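Local atomic coordinates of concanavalin B (Canavalia ensiformis, PDB entry 6CAF), a protein that may act as a carbohydrate-binding protein of jack bean seeds and is built as a chitinase-like member of glycosyl hydrolase family 18. Residues T298-S301 with T302-R306; S92-K95 with E96-M100. All coordinates share one frame; numbering follows the deposited sequence. Where two conformers were deposited one is given.

Contact 1: residues T298-S301 with T302-R306; sequences TGYS and TNIIR
Tyr300 and Ile304, one helical turn apart, lie side by side and point the same way, a pair on the apolar side of this helix start. The phenol ring is carried there by its first torsion, which sets CG opposite the backbone N (chi1 -162°), and its CE1 comes within 3.8 Å of Ile304 CG1. The branch of Ile304 that does the touching is the ethyl arm. Pro266 and Leu269 of helix 266-273 pack against both side chains, and Ile32 of strand 31-36 meets Ile304 and Ile305, while Tyr300 OH reaches beyond the contact to a hydrogen bond with Ile264 O.

The helix begins at Gly299, its N-cap. With positive phi, 76°, this residue also ends helix 292-298, a kink that suits glycine, and its carbonyl oxygen takes the first of three successive i to i+4 bonds, from Asn303 N at 3.0 Å. Ile304 N follows on Tyr300 O, and Ile305 N on Ser301 O at 2.9 Å. The side chain of Ile305 lies beside that last oxygen, with CG1 3.3 Å from Ser301 O.

Asn303 works backwards across the junction. CG stands beside its own backbone N (chi1 -75°), which turns the amide toward the preceding helix end; there ND2 donates to a water at 3.1 Å. Ser301 OG turns instead to Asp295 and Asn52, and Asn52 also bonds Thr302 OG1.

Carbon of Tyr300 and Ile304 thus faces helix 266-273, while the hydroxyls and the Asn303 amide each have a polar partner. Thr298 O accepts from the water that Asn303 ND2 holds in turn, which implies that the break between the two helices is bridged by solvent as well as by the chain.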
ATOM      1  N   THR A 298     -11.495  13.965   7.335  1.00 15.16           N
ATOM      2  CA  THR A 298     -12.822  13.784   6.777  1.00 16.47           C
ATOM      3  C   THR A 298     -13.683  12.693   7.403  1.00 14.57           C
ATOM      4  O   THR A 298     -14.892  12.642   7.180  1.00 16.50           O
ATOM      5  CB  THR A 298     -12.761  13.493   5.295  1.00 16.48           C
ATOM      6  OG1 THR A 298     -12.168  12.213   5.122  1.00 17.19           O
ATOM      7  CG2 THR A 298     -11.960  14.552   4.537  1.00 20.65           C
ATOM      8  N   GLY A 299     -13.070  11.790   8.170  1.00 13.63           N
ATOM      9  CA  GLY A 299     -13.797  10.705   8.767  1.00 14.32           C
ATOM     10  C   GLY A 299     -14.150   9.589   7.800  1.00 12.80           C
ATOM     11  O   GLY A 299     -15.054   8.804   8.075  1.00 14.08           O
ATOM     12  N   TYR A 300     -13.396   9.470   6.700  1.00 12.57           N
ATOM     13  CA  TYR A 300     -13.751   8.539   5.637  1.00 12.13           C
ATOM     14  C   TYR A 300     -13.885   7.090   6.143  1.00 12.66           C
ATOM     15  O   TYR A 300     -14.936   6.465   6.007  1.00 12.95           O
ATOM     16  CB  TYR A 300     -12.709   8.649   4.505  1.00 12.68           C
ATOM     17  CG  TYR A 300     -13.167   8.076   3.185  1.00 12.10           C
ATOM     18  CD1 TYR A 300     -13.271   6.712   2.979  1.00 14.23           C
ATOM     19  CD2 TYR A 300     -13.504   8.892   2.169  1.00 15.21           C
ATOM     20  CE1 TYR A 300     -13.712   6.216   1.751  1.00 15.06           C
ATOM     21  CE2 TYR A 300     -13.919   8.406   0.947  1.00 15.39           C
ATOM     22  CZ  TYR A 300     -14.033   7.076   0.741  1.00 14.31           C
ATOM     23  OH  TYR A 300     -14.437   6.603  -0.486  1.00 17.06           O
ATOM     24  N   SER A 301     -12.819   6.540   6.717  1.00 11.85           N
ATOM     25  CA  SER A 301     -12.897   5.168   7.144  1.00 12.63           C
ATOM     26  C   SER A 301     -13.901   4.969   8.273  1.00 13.47           C
ATOM     27  O   SER A 301     -14.552   3.936   8.333  1.00 14.51           O
ATOM     28  CB  SER A 301     -11.526   4.605   7.538  1.00 13.85           C
ATOM     29  OG  SER A 301     -10.924   5.339   8.601  1.00 14.67           O
ATOM     30  N   THR A 302     -14.032   5.950   9.159  1.00 13.44           N
ATOM     31  CA  THR A 302     -15.014   5.831  10.209  1.00 13.98           C
ATOM     32  C   THR A 302     -16.415   5.643   9.635  1.00 13.39           C
ATOM     33  O   THR A 302     -17.214   4.819  10.111  1.00 15.42           O
ATOM     34  CB  THR A 302     -14.914   7.054  11.120  1.00 14.93           C
ATOM     35  OG1 THR A 302     -13.673   6.953  11.830  1.00 17.88           O
ATOM     36  CG2 THR A 302     -16.039   7.082  12.110  1.00 16.77           C
ATOM     37  N   ASN A 303     -16.731   6.420   8.605  1.00 13.03           N
ATOM     38  CA  ASN A 303     -18.039   6.326   7.977  1.00 14.27           C
ATOM     39  C   ASN A 303     -18.314   5.086   7.203  1.00 26.06           C
ATOM     40  O   ASN A 303     -19.344   4.454   7.245  1.00 23.77           O
ATOM     41  CB  ASN A 303     -18.300   7.548   7.139  1.00 14.97           C
ATOM     42  CG  ASN A 303     -18.639   8.735   7.991  1.00 16.27           C
ATOM     43  OD1 ASN A 303     -19.438   8.630   8.911  1.00 22.64           O
ATOM     44  ND2 ASN A 303     -18.042   9.848   7.705  1.00 19.06           N
ATOM     45  N   ILE A 304     -17.219   4.632   6.588  1.00 19.80           N
ATOM     46  CA  ILE A 304     -17.267   3.357   5.855  1.00 15.83           C
ATOM     47  C   ILE A 304     -17.600   2.214   6.817  1.00 17.93           C
ATOM     48  O   ILE A 304     -18.461   1.378   6.575  1.00 18.84           O
ATOM     49  CB  ILE A 304     -15.955   2.997   5.132  1.00 15.71           C
ATOM     50  CG1 ILE A 304     -15.722   3.895   3.934  1.00 18.01           C
ATOM     51  CG2 ILE A 304     -15.923   1.550   4.658  1.00 17.89           C
ATOM     52  CD1 ILE A 304     -16.816   3.872   2.910  1.00 21.00           C
ATOM     53  N   ILE A 305     -16.867   2.162   7.920  1.00 15.30           N
ATOM     54  CA  ILE A 305     -17.072   1.128   8.897  1.00 18.08           C
ATOM     55  C   ILE A 305     -18.492   1.168   9.457  1.00 19.37           C
ATOM     56  O   ILE A 305     -19.114   0.135   9.647  1.00 23.28           O
ATOM     57  CB  ILE A 305     -16.024   1.267   9.991  1.00 17.31           C
ATOM     58  CG1 ILE A 305     -14.689   0.868   9.405  1.00 18.61           C
ATOM     59  CG2 ILE A 305     -16.368   0.405  11.195  1.00 20.60           C
ATOM     60  CD1 ILE A 305     -13.562   1.327  10.258  1.00 17.36           C
ATOM     61  N   ARG A 306     -19.022   2.359   9.680  1.00 17.65           N
ATOM     62  CA  ARG A 306     -20.388   2.475  10.178  1.00 19.98           C
ATOM     63  C   ARG A 306     -21.408   1.853   9.232  1.00 32.20           C
ATOM     64  O   ARG A 306     -22.345   1.177   9.647  1.00 33.05           O
ATOM     65  CB  ARG A 306     -20.697   3.947  10.476  1.00 24.21           C
ATOM     66  CG  ARG A 306     -22.125   4.148  10.933  1.00 33.63           C
ATOM     67  CD  ARG A 306     -22.320   5.425  11.716  1.00 52.21           C
ATOM     68  NE  ARG A 306     -23.726   5.806  11.645  1.00 82.53           N
ATOM     69  CZ  ARG A 306     -24.173   6.901  11.047  1.00 93.49           C
ATOM     70  NH1 ARG A 306     -25.474   7.113  11.008  1.00 93.99           N
ATOM     71  NH2 ARG A 306     -23.332   7.770  10.490  1.00135.10           N
TER
HETATM   72  O   HOH W   1     -16.343  10.952   5.391  1.00 23.73           O

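Contact 2: residues S92-K95 with E96-M100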
ATOM      1  N   SER A  92       8.665   0.329  19.058  1.00 17.41           N
ATOM      2  CA  SER A  92       7.673  -0.091  20.044  1.00 19.34           C
ATOM      3  C   SER A  92       6.237   0.103  19.503  1.00 16.98           C
ATOM      4  O   SER A  92       5.359  -0.714  19.773  1.00 18.07           O
ATOM      5  CB  SER A  92       7.856   0.677  21.361  1.00 23.21           C
ATOM      6  OG  SER A  92       7.640   2.054  21.153  1.00 30.72           O
ATOM      7  N   GLN A  93       6.004   1.165  18.739  1.00 17.21           N
ATOM      8  CA  GLN A  93       4.692   1.433  18.179  1.00 16.47           C
ATOM      9  C   GLN A  93       4.326   0.402  17.123  1.00 14.87           C
ATOM     10  O   GLN A  93       3.178  -0.064  17.052  1.00 15.89           O
ATOM     11  CB  GLN A  93       4.589   2.849  17.601  1.00 17.54           C
ATOM     12  CG  GLN A  93       4.640   3.924  18.664  1.00 22.07           C
ATOM     13  CD  GLN A  93       4.650   5.321  18.108  1.00 19.84           C
ATOM     14  OE1 GLN A  93       3.720   5.733  17.397  1.00 20.61           O
ATOM     15  NE2 GLN A  93       5.680   6.087  18.468  1.00 25.86           N
ATOM     16  N   ILE A  94       5.304   0.023  16.305  1.00 14.51           N
ATOM     17  CA  ILE A  94       5.073  -1.009  15.322  1.00 15.90           C
ATOM     18  C   ILE A  94       4.660  -2.314  16.007  1.00 15.25           C
ATOM     19  O   ILE A  94       3.697  -2.982  15.626  1.00 15.04           O
ATOM     20  CB  ILE A  94       6.339  -1.214  14.479  1.00 14.46           C
ATOM     21  CG1 ILE A  94       6.531  -0.002  13.575  1.00 14.89           C
ATOM     22  CG2 ILE A  94       6.268  -2.501  13.673  1.00 16.21           C
ATOM     23  CD1 ILE A  94       7.906   0.097  12.955  1.00 15.79           C
ATOM     24  N   LYS A  95       5.411  -2.693  17.034  1.00 15.77           N
ATOM     25  CA  LYS A  95       5.141  -3.942  17.713  1.00 15.93           C
ATOM     26  C   LYS A  95       3.784  -3.921  18.410  1.00 16.37           C
ATOM     27  O   LYS A  95       3.072  -4.925  18.370  1.00 16.97           O
ATOM     28  CB  LYS A  95       6.274  -4.285  18.670  1.00 18.36           C
ATOM     29  CG  LYS A  95       7.508  -4.710  17.874  1.00 20.55           C
ATOM     30  CD  LYS A  95       8.738  -4.977  18.705  1.00 25.34           C
ATOM     31  CE  LYS A  95       9.805  -5.629  17.846  1.00 28.06           C
ATOM     32  NZ  LYS A  95      11.043  -5.829  18.619  1.00 34.06           N
ATOM     33  N   GLU A  96       3.372  -2.773  18.966  1.00 16.91           N
ATOM     34  CA  GLU A  96       2.020  -2.705  19.560  0.50 17.93           C
ATOM     35  C   GLU A  96       0.942  -2.778  18.495  1.00 15.73           C
ATOM     36  O   GLU A  96      -0.085  -3.443  18.696  1.00 17.45           O
ATOM     37  CB  GLU A  96       1.759  -1.508  20.509  0.50 20.78           C
ATOM     38  CG  GLU A  96       2.163  -0.097  20.077  0.50 39.03           C
ATOM     39  CD  GLU A  96       2.133   0.900  21.250  0.50 44.50           C
ATOM     40  OE1 GLU A  96       2.026   0.422  22.401  0.50137.41           O
ATOM     41  OE2 GLU A  96       2.215   2.152  21.057  0.50 17.30           O
ATOM     42  N   CYS A  97       1.176  -2.132  17.358  1.00 14.83           N
ATOM     43  CA  CYS A  97       0.253  -2.287  16.228  1.00 15.17           C
ATOM     44  C   CYS A  97       0.063  -3.752  15.908  1.00 13.98           C
ATOM     45  O   CYS A  97      -1.067  -4.231  15.709  1.00 14.64           O
ATOM     46  CB  CYS A  97       0.805  -1.568  14.988  1.00 14.54           C
ATOM     47  SG  CYS A  97       0.785   0.240  15.033  1.00 17.20           S
ATOM     48  N   GLN A  98       1.174  -4.456  15.763  1.00 13.88           N
ATOM     49  CA  GLN A  98       1.109  -5.850  15.374  1.00 14.71           C
ATOM     50  C   GLN A  98       0.406  -6.727  16.415  1.00 15.33           C
ATOM     51  O   GLN A  98      -0.349  -7.640  16.079  1.00 17.84           O
ATOM     52  CB  GLN A  98       2.517  -6.376  15.093  1.00 14.67           C
ATOM     53  CG  GLN A  98       3.150  -5.729  13.877  1.00 14.79           C
ATOM     54  CD  GLN A  98       4.570  -6.187  13.665  1.00 15.61           C
ATOM     55  OE1 GLN A  98       5.385  -6.191  14.598  1.00 17.52           O
ATOM     56  NE2 GLN A  98       4.887  -6.542  12.442  1.00 15.43           N
ATOM     57  N   ARG A  99       0.655  -6.435  17.679  1.00 16.53           N
ATOM     58  CA  ARG A  99       0.035  -7.182  18.766  1.00 17.79           C
ATOM     59  C   ARG A  99      -1.486  -7.023  18.755  1.00 17.78           C
ATOM     60  O   ARG A  99      -2.194  -7.924  19.170  1.00 23.28           O
ATOM     61  CB  ARG A  99       0.634  -6.724  20.111  1.00 23.14           C
ATOM     62  CG  ARG A  99       0.229  -7.478  21.357  1.00 37.12           C
ATOM     63  CD  ARG A  99       1.137  -7.028  22.505  1.00 55.57           C
ATOM     64  NE  ARG A  99       2.548  -6.888  22.094  1.00 67.28           N
ATOM     65  CZ  ARG A  99       3.239  -5.731  22.121  1.00128.42           C
ATOM     66  NH1 ARG A  99       2.657  -4.583  22.541  1.00185.07           N
ATOM     67  NH2 ARG A  99       4.521  -5.714  21.735  1.00143.17           N
ATOM     68  N   MET A 100      -1.984  -5.902  18.236  1.00 17.44           N
ATOM     69  CA  MET A 100      -3.426  -5.762  18.161  0.50 20.83           C
ATOM     70  C   MET A 100      -3.998  -6.147  16.796  1.00 19.00           C
ATOM     71  O   MET A 100      -5.153  -5.910  16.511  1.00 24.24           O
ATOM     72  CB  MET A 100      -3.889  -4.389  18.631  0.50 26.21           C
ATOM     73  CG  MET A 100      -3.439  -3.234  17.790  0.50 23.75           C
ATOM     74  SD  MET A 100      -4.240  -1.717  18.350  0.50 36.16           S
ATOM     75  CE  MET A 100      -3.044  -0.496  17.890  0.50 25.79           C
TER
HETATM   76  O   HOH W   2       4.744   2.180  22.067  1.00 44.18           O
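Ile94 and Gln98 run side by side on helix 91-99, the crossover helix of a beta-alpha-beta unit between strands 55-64 and 103-109 of the TIM barrel. Ile94 CG2 meets the amide of Gln98 at OE1, 3.9 Å away, and Gln98 CG rests 3.3 Å from Ile94 O, the oxygen that also accepts Gln98 N. Beyond the helix, Gln98 NE2 bonds Asp149 and Ala147 O. With an alanine in place of Gln98, the Asp149 carboxylate and the Ala147 carbonyl would probably lose this donor, and a gap would open beside Ile94.

Gln93 and Glu96, the latter in the conformer described, also point the same way, but their amide and carboxylate planes are turned 63° apart. Glu96 CG sits between its backbone N and carbonyl carbon (chi1 48°), which brings CG to 3.2 Å from Gln93 O, the chain then running on extended. Its OE2 weakly accepts a water that also bonds Ser92 OG, whereas Gln93 OE1 takes Arg45 N.

Cys97, joined to Cys48 by a disulfide, ties the helix to helix 44-49. The poorly ordered Arg99 bends at chi3 (-42°) and lays one face of its guanidinium over Lys95 O, offset toward the rim, with NH2 3.7 Å from that oxygen.

Overall arrangement
The two contacts illustrate how short helical turns are used at separate points on one barrel. Contact 2 comes first along the chain, in the crossover between strands 55-64 and 103-109; contact 1 follows near the end, on helix 300-308, after strand 284-290. Their centres are 23 Å apart, and the nearest atoms about 13 Å, so they do not touch. Both lie in the same GH18 fold and connect through the parallel sheet, where strand 31-36 pairs with both 55-64 and 284-290. Contact 1 packs on strand 31-36 itself, whereas contact 2 is tied to helix 44-49, which follows that strand. Contact 1 thus lies by the seam where strands 284-290 and 31-36 close the barrel, and contact 2 belongs to an early crossover beside it.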